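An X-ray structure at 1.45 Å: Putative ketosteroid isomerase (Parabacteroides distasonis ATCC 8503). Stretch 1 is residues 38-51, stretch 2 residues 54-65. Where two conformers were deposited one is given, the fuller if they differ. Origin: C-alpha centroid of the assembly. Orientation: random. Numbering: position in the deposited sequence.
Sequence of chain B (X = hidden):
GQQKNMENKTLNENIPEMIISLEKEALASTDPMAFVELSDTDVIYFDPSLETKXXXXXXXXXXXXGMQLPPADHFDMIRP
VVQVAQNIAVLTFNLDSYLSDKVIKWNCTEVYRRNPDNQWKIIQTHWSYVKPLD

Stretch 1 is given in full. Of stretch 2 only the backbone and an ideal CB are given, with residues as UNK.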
# COMPACT_ATOMS: atom_id res chain seq x y z
N LEU B 38 -1.71 15.71 -7.06
CA LEU B 38 -0.51 14.93 -6.95
C LEU B 38 -0.71 13.49 -7.44
O LEU B 38 0.25 12.74 -7.57
CB LEU B 38 -0.08 14.91 -5.49
CG LEU B 38 1.24 14.30 -5.06
CD1 LEU B 38 2.38 14.77 -5.91
CD2 LEU B 38 1.50 14.60 -3.60
N SER B 39 -1.96 13.10 -7.71
CA SER B 39 -2.26 11.72 -8.12
C SER B 39 -2.38 11.57 -9.63
O SER B 39 -2.76 12.50 -10.34
CB SER B 39 -3.58 11.25 -7.45
OG SER B 39 -3.47 11.17 -6.03
N ASP B 40 -2.09 10.35 -10.12
CA ASP B 40 -2.18 10.02 -11.51
C ASP B 40 -3.54 9.44 -11.90
O ASP B 40 -4.38 9.07 -11.09
CB ASP B 40 -1.07 9.06 -11.93
CG ASP B 40 -0.38 9.48 -13.18
OD1 ASP B 40 -1.05 10.18 -14.02
OD2 ASP B 40 0.81 9.08 -13.36
N THR B 41 -3.75 9.35 -13.21
CA THR B 41 -5.04 8.93 -13.75
C THR B 41 -5.51 7.55 -13.27
O THR B 41 -6.71 7.33 -13.17
CB THR B 41 -5.08 8.98 -15.30
OG1 THR B 41 -4.04 8.14 -15.86
CG2 THR B 41 -4.94 10.41 -15.76
N ASP B 42 -4.57 6.66 -12.99
CA ASP B 42 -4.83 5.27 -12.60
C ASP B 42 -4.78 5.05 -11.11
O ASP B 42 -4.69 3.90 -10.65
CB ASP B 42 -3.85 4.34 -13.33
CG ASP B 42 -2.42 4.63 -13.00
OD1 ASP B 42 -2.00 5.83 -12.88
OD2 ASP B 42 -1.65 3.62 -12.93
N VAL B 43 -4.94 6.11 -10.33
CA VAL B 43 -4.81 6.00 -8.90
C VAL B 43 -5.88 5.08 -8.29
O VAL B 43 -7.03 5.07 -8.71
CB VAL B 43 -4.85 7.41 -8.26
CG1 VAL B 43 -6.27 8.09 -8.49
CG2 VAL B 43 -4.48 7.37 -6.79
N ILE B 44 -5.47 4.32 -7.29
CA ILE B 44 -6.33 3.50 -6.47
C ILE B 44 -6.22 4.07 -5.06
O ILE B 44 -5.14 4.33 -4.57
CB ILE B 44 -5.87 2.02 -6.48
CG1 ILE B 44 -5.83 1.43 -7.88
CG2 ILE B 44 -6.73 1.17 -5.53
CD1 ILE B 44 -7.10 1.39 -8.56
N TYR B 45 -7.34 4.18 -4.37
CA TYR B 45 -7.39 4.80 -3.04
C TYR B 45 -8.32 4.07 -2.07
O TYR B 45 -9.44 3.65 -2.42
CB TYR B 45 -7.93 6.24 -3.22
CG TYR B 45 -8.16 7.05 -1.94
CD1 TYR B 45 -9.31 6.87 -1.21
CD2 TYR B 45 -7.25 8.04 -1.50
CE1 TYR B 45 -9.55 7.57 -0.08
CE2 TYR B 45 -7.49 8.76 -0.38
CZ TYR B 45 -8.64 8.49 0.36
OH TYR B 45 -8.90 9.23 1.52
N PHE B 46 -7.82 3.88 -0.84
CA PHE B 46 -8.57 3.37 0.27
C PHE B 46 -8.52 4.33 1.45
O PHE B 46 -7.48 4.93 1.74
CB PHE B 46 -7.96 2.08 0.86
CG PHE B 46 -7.83 0.90 -0.05
CD1 PHE B 46 -8.84 -0.06 -0.14
CD2 PHE B 46 -6.65 0.64 -0.72
CE1 PHE B 46 -8.66 -1.25 -0.88
CE2 PHE B 46 -6.53 -0.57 -1.47
CZ PHE B 46 -7.50 -1.48 -1.52
N ASP B 47 -9.62 4.39 2.20
CA ASP B 47 -9.61 5.02 3.51
C ASP B 47 -10.72 4.36 4.33
O ASP B 47 -11.47 3.58 3.80
CB ASP B 47 -9.68 6.57 3.51
CG ASP B 47 -11.04 7.15 3.20
OD1 ASP B 47 -12.10 6.53 3.46
OD2 ASP B 47 -11.06 8.37 2.79
N PRO B 48 -10.78 4.64 5.61
CA PRO B 48 -11.73 3.91 6.47
C PRO B 48 -13.18 4.19 6.25
O PRO B 48 -13.99 3.52 6.90
CB PRO B 48 -11.32 4.35 7.88
CG PRO B 48 -9.90 4.72 7.76
CD PRO B 48 -9.83 5.40 6.43
N SER B 49 -13.53 5.13 5.37
CA SER B 49 -14.94 5.42 5.17
C SER B 49 -15.52 4.74 3.94
O SER B 49 -16.72 4.79 3.74
CB SER B 49 -15.16 6.92 5.02
OG SER B 49 -14.77 7.32 3.74
N LEU B 50 -14.69 4.08 3.17
CA LEU B 50 -15.17 3.52 1.92
C LEU B 50 -15.53 2.05 2.00
O LEU B 50 -14.80 1.24 2.52
CB LEU B 50 -14.09 3.69 0.83
CG LEU B 50 -13.65 5.10 0.50
CD1 LEU B 50 -12.41 5.08 -0.45
CD2 LEU B 50 -14.82 5.87 -0.11
N GLU B 51 -16.65 1.70 1.38
CA GLU B 51 -17.07 0.34 1.34
C GLU B 51 -16.27 -0.49 0.33
O GLU B 51 -16.16 -1.70 0.48
CB GLU B 51 -18.55 0.30 0.97
CG GLU B 51 -19.16 -1.03 0.99
CD GLU B 51 -19.17 -1.67 2.36
OE1 GLU B 51 -19.46 -0.97 3.33
OE2 GLU B 51 -18.95 -2.89 2.43
N UNK B 54 -11.64 3.19 -4.23
CA UNK B 54 -11.74 4.15 -5.30
C UNK B 54 -10.77 3.79 -6.38
O UNK B 54 -9.64 3.43 -6.10
CB UNK B 54 -11.49 5.57 -4.80
N UNK B 55 -11.24 3.88 -7.61
CA UNK B 55 -10.42 3.58 -8.81
C UNK B 55 -10.53 4.67 -9.82
O UNK B 55 -11.62 4.94 -10.41
CB UNK B 55 -10.84 2.25 -9.45
N UNK B 56 -9.40 5.25 -10.12
CA UNK B 56 -9.29 6.29 -11.10
C UNK B 56 -9.35 7.68 -10.54
O UNK B 56 -10.02 7.95 -9.55
CB UNK B 56 -10.39 6.12 -12.15
N UNK B 57 -8.65 8.59 -11.21
CA UNK B 57 -8.58 9.93 -10.77
C UNK B 57 -9.90 10.63 -10.77
O UNK B 57 -10.13 11.50 -9.93
CB UNK B 57 -7.58 10.70 -11.64
N UNK B 58 -10.81 10.32 -11.70
CA UNK B 58 -12.08 11.01 -11.69
C UNK B 58 -12.92 10.66 -10.46
O UNK B 58 -13.56 11.54 -9.88
CB UNK B 58 -12.86 10.68 -12.97
N UNK B 59 -12.88 9.40 -10.04
CA UNK B 59 -13.55 8.98 -8.80
C UNK B 59 -12.91 9.63 -7.59
O UNK B 59 -13.60 10.07 -6.66
CB UNK B 59 -13.51 7.46 -8.65
N UNK B 60 -11.58 9.67 -7.59
CA UNK B 60 -10.84 10.30 -6.49
C UNK B 60 -11.25 11.79 -6.39
O UNK B 60 -11.48 12.31 -5.30
CB UNK B 60 -9.33 10.16 -6.70
N UNK B 61 -11.27 12.48 -7.51
CA UNK B 61 -11.64 13.89 -7.59
C UNK B 61 -13.03 14.11 -7.03
O UNK B 61 -13.22 14.98 -6.19
CB UNK B 61 -11.57 14.39 -9.04
N UNK B 62 -14.00 13.32 -7.46
CA UNK B 62 -15.36 13.42 -6.95
C UNK B 62 -15.43 13.25 -5.44
O UNK B 62 -16.12 13.99 -4.74
CB UNK B 62 -16.25 12.37 -7.63
N UNK B 63 -14.69 12.28 -4.90
CA UNK B 63 -14.64 12.05 -3.47
C UNK B 63 -14.04 13.27 -2.72
O UNK B 63 -14.61 13.79 -1.74
CB UNK B 63 -13.82 10.79 -3.18
N UNK B 64 -12.91 13.75 -3.22
CA UNK B 64 -12.22 14.87 -2.59
C UNK B 64 -13.00 16.18 -2.67
O UNK B 64 -12.89 17.03 -1.78
CB UNK B 64 -10.85 15.06 -3.24
N UNK B 65 -13.84 16.32 -3.69
CA UNK B 65 -14.67 17.51 -3.80
C UNK B 65 -15.61 17.65 -2.61
O UNK B 65 -16.03 18.76 -2.30
CB UNK B 65 -15.47 17.47 -5.10

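Position 54 opens a short antiparallel strand paired with Tyr45 of stretch 1: the N of position 54 donates to Tyr45 O (2.9 Å), and Tyr45 N donates in return to the O of position 54. Its CB lies on the same sheet face as the Tyr45 side chain and 4.5 Å from Leu50 CD1, so an apolar, probably beta-branched residue such as valine or isoleucine would suit; leucine is also conceivable. The residue is Ile54. Its CB packs 4.0 Å from Tyr45 CB, and its CD1 reaches 3.8 Å from Leu50 CD1.

Position 55 points to the opposite face, shared with Ile44, whose CD1 lies 3.9 Å from the ideal CB. Stretch 1 offers a methyl group here but no charge, so an apolar residue or a long chain with an aliphatic stem would fit. It is Glu55, whose CG lies 3.6 Å from Ile44 CD1.

At position 56 the backbone is decisive. With phi/psi of 95/149, a CB would be jammed against the preceding carbonyl O, which by itself calls for glycine. Gly56 occupies the N-cap position; its N donates to Val43 O (2.8 Å), and its CA makes a CA-H...O contact with Thr41 O (3.5 Å).

Position 57 begins the helix, its N donating to Thr41 O (3.0 Å). The CB points sideways, 3.6 Å from Asp40 O and 4.3 Å from Val43 CG1, leaving room beside the 39-43 corner for a medium or large aliphatic chain: leucine, isoleucine or methionine. Leu57 sets its CD1 3.9 Å from Ser39 CB and 4.2 Å from Val43 CG1, covering the turn from Asp40 to Val43.

Positions 58 and 59 meet nothing of stretch 1 near their CB atoms, and polar residues would be natural. Glu58 forms a salt bridge within the helix, to position 61, while Gln59 OE1 accepts from Glu55 N (2.8 Å).

Position 60 points toward stretch 1, with its CB 4.1 Å from Val43 CG1 and 5.4 Å from Tyr45 CB. This apolar setting favours leucine or methionine. Leu60 places CD2 3.9 Å from Val43 CG1 and CD1 3.5 Å from Tyr45 CD2, bridging the two side chains.

Positions 61 and 62 are out of reach, so stretch 1 restricts neither. Arg61 NH2 pairs with Glu58 OE2 (3.1 Å), and Thr62 OG1 donates to Glu58 O (3.0 Å).

Position 63 points toward stretch 1 from a distance, across a gap lined by Tyr45 and Leu50 and ending at the Asp47 carboxylate. A long side chain with a donor at its tip is needed: tyrosine, or perhaps lysine or arginine. Tyr63 passes its CE1 3.9 Å from Leu50 CD2 and its CE2 3.7 Å from Tyr45 CE1, and its OH donates to Asp47 OD2 (2.6 Å). Tyr45 OH donates to the same oxygen.

Position 64 points sideways, so only a long residue could return to the Tyr45 ring. Tyr64 does: its OH lies 3.9 Å from Tyr45 CE2, and a water links the two hydroxyls.

Position 65 is out of reach and could be almost anything; it is Lys65.

Stretch 2, residues 54-65: IEGLEQLRTYYK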
# COMPACT_ATOMS: atom_id res chain seq x y z
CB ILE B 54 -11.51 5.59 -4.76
CG1 ILE B 54 -12.79 6.08 -4.12
CG2 ILE B 54 -11.06 6.53 -5.90
CD1 ILE B 54 -12.66 7.45 -3.38
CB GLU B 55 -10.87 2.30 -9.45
CG GLU B 55 -10.74 1.16 -8.52
CD GLU B 55 -11.25 -0.13 -9.07
OE1 GLU B 55 -11.11 -0.38 -10.32
OE2 GLU B 55 -11.75 -0.93 -8.22
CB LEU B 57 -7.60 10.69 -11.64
CG LEU B 57 -7.19 12.08 -11.18
CD1 LEU B 57 -6.52 12.05 -9.84
CD2 LEU B 57 -6.19 12.68 -12.26
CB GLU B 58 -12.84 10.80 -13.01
CG GLU B 58 -12.10 11.46 -14.16
CD GLU B 58 -11.62 12.89 -13.80
OE1 GLU B 58 -12.46 13.72 -13.40
OE2 GLU B 58 -10.40 13.17 -13.87
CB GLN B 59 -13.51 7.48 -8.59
CG GLN B 59 -14.60 6.71 -9.27
CD GLN B 59 -14.56 5.23 -8.94
OE1 GLN B 59 -13.89 4.80 -7.99
NE2 GLN B 59 -15.28 4.43 -9.72
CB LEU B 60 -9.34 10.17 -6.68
CG LEU B 60 -8.55 10.64 -5.45
CD1 LEU B 60 -8.71 9.67 -4.25
CD2 LEU B 60 -7.08 10.81 -5.83
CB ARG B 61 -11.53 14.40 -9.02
CG ARG B 61 -11.86 15.86 -9.11
CD ARG B 61 -12.01 16.32 -10.57
NE ARG B 61 -11.00 15.72 -11.42
CZ ARG B 61 -9.74 16.11 -11.50
NH1 ARG B 61 -9.29 17.14 -10.79
NH2 ARG B 61 -8.91 15.45 -12.32
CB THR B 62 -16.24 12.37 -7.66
OG1 THR B 62 -16.21 12.66 -9.05
CG2 THR B 62 -17.70 12.40 -7.13
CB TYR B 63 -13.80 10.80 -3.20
CG TYR B 63 -13.69 10.43 -1.76
CD1 TYR B 63 -14.81 10.12 -1.02
CD2 TYR B 63 -12.44 10.35 -1.14
CE1 TYR B 63 -14.70 9.77 0.31
CE2 TYR B 63 -12.32 9.94 0.16
CZ TYR B 63 -13.47 9.69 0.89
OH TYR B 63 -13.41 9.33 2.24
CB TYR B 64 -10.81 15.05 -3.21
CG TYR B 64 -9.72 14.37 -2.47
CD1 TYR B 64 -9.50 13.04 -2.58
CD2 TYR B 64 -8.90 15.11 -1.65
CE1 TYR B 64 -8.47 12.41 -1.89
CE2 TYR B 64 -7.88 14.51 -0.93
CZ TYR B 64 -7.66 13.17 -1.06
OH TYR B 64 -6.62 12.61 -0.30
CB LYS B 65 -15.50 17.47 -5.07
CG LYS B 65 -14.71 17.80 -6.32
CD LYS B 65 -15.48 17.51 -7.65
CE LYS B 65 -16.84 18.14 -7.70
NZ LYS B 65 -16.79 19.64 -7.90
O HOH W 1 -7.65 11.67 2.13
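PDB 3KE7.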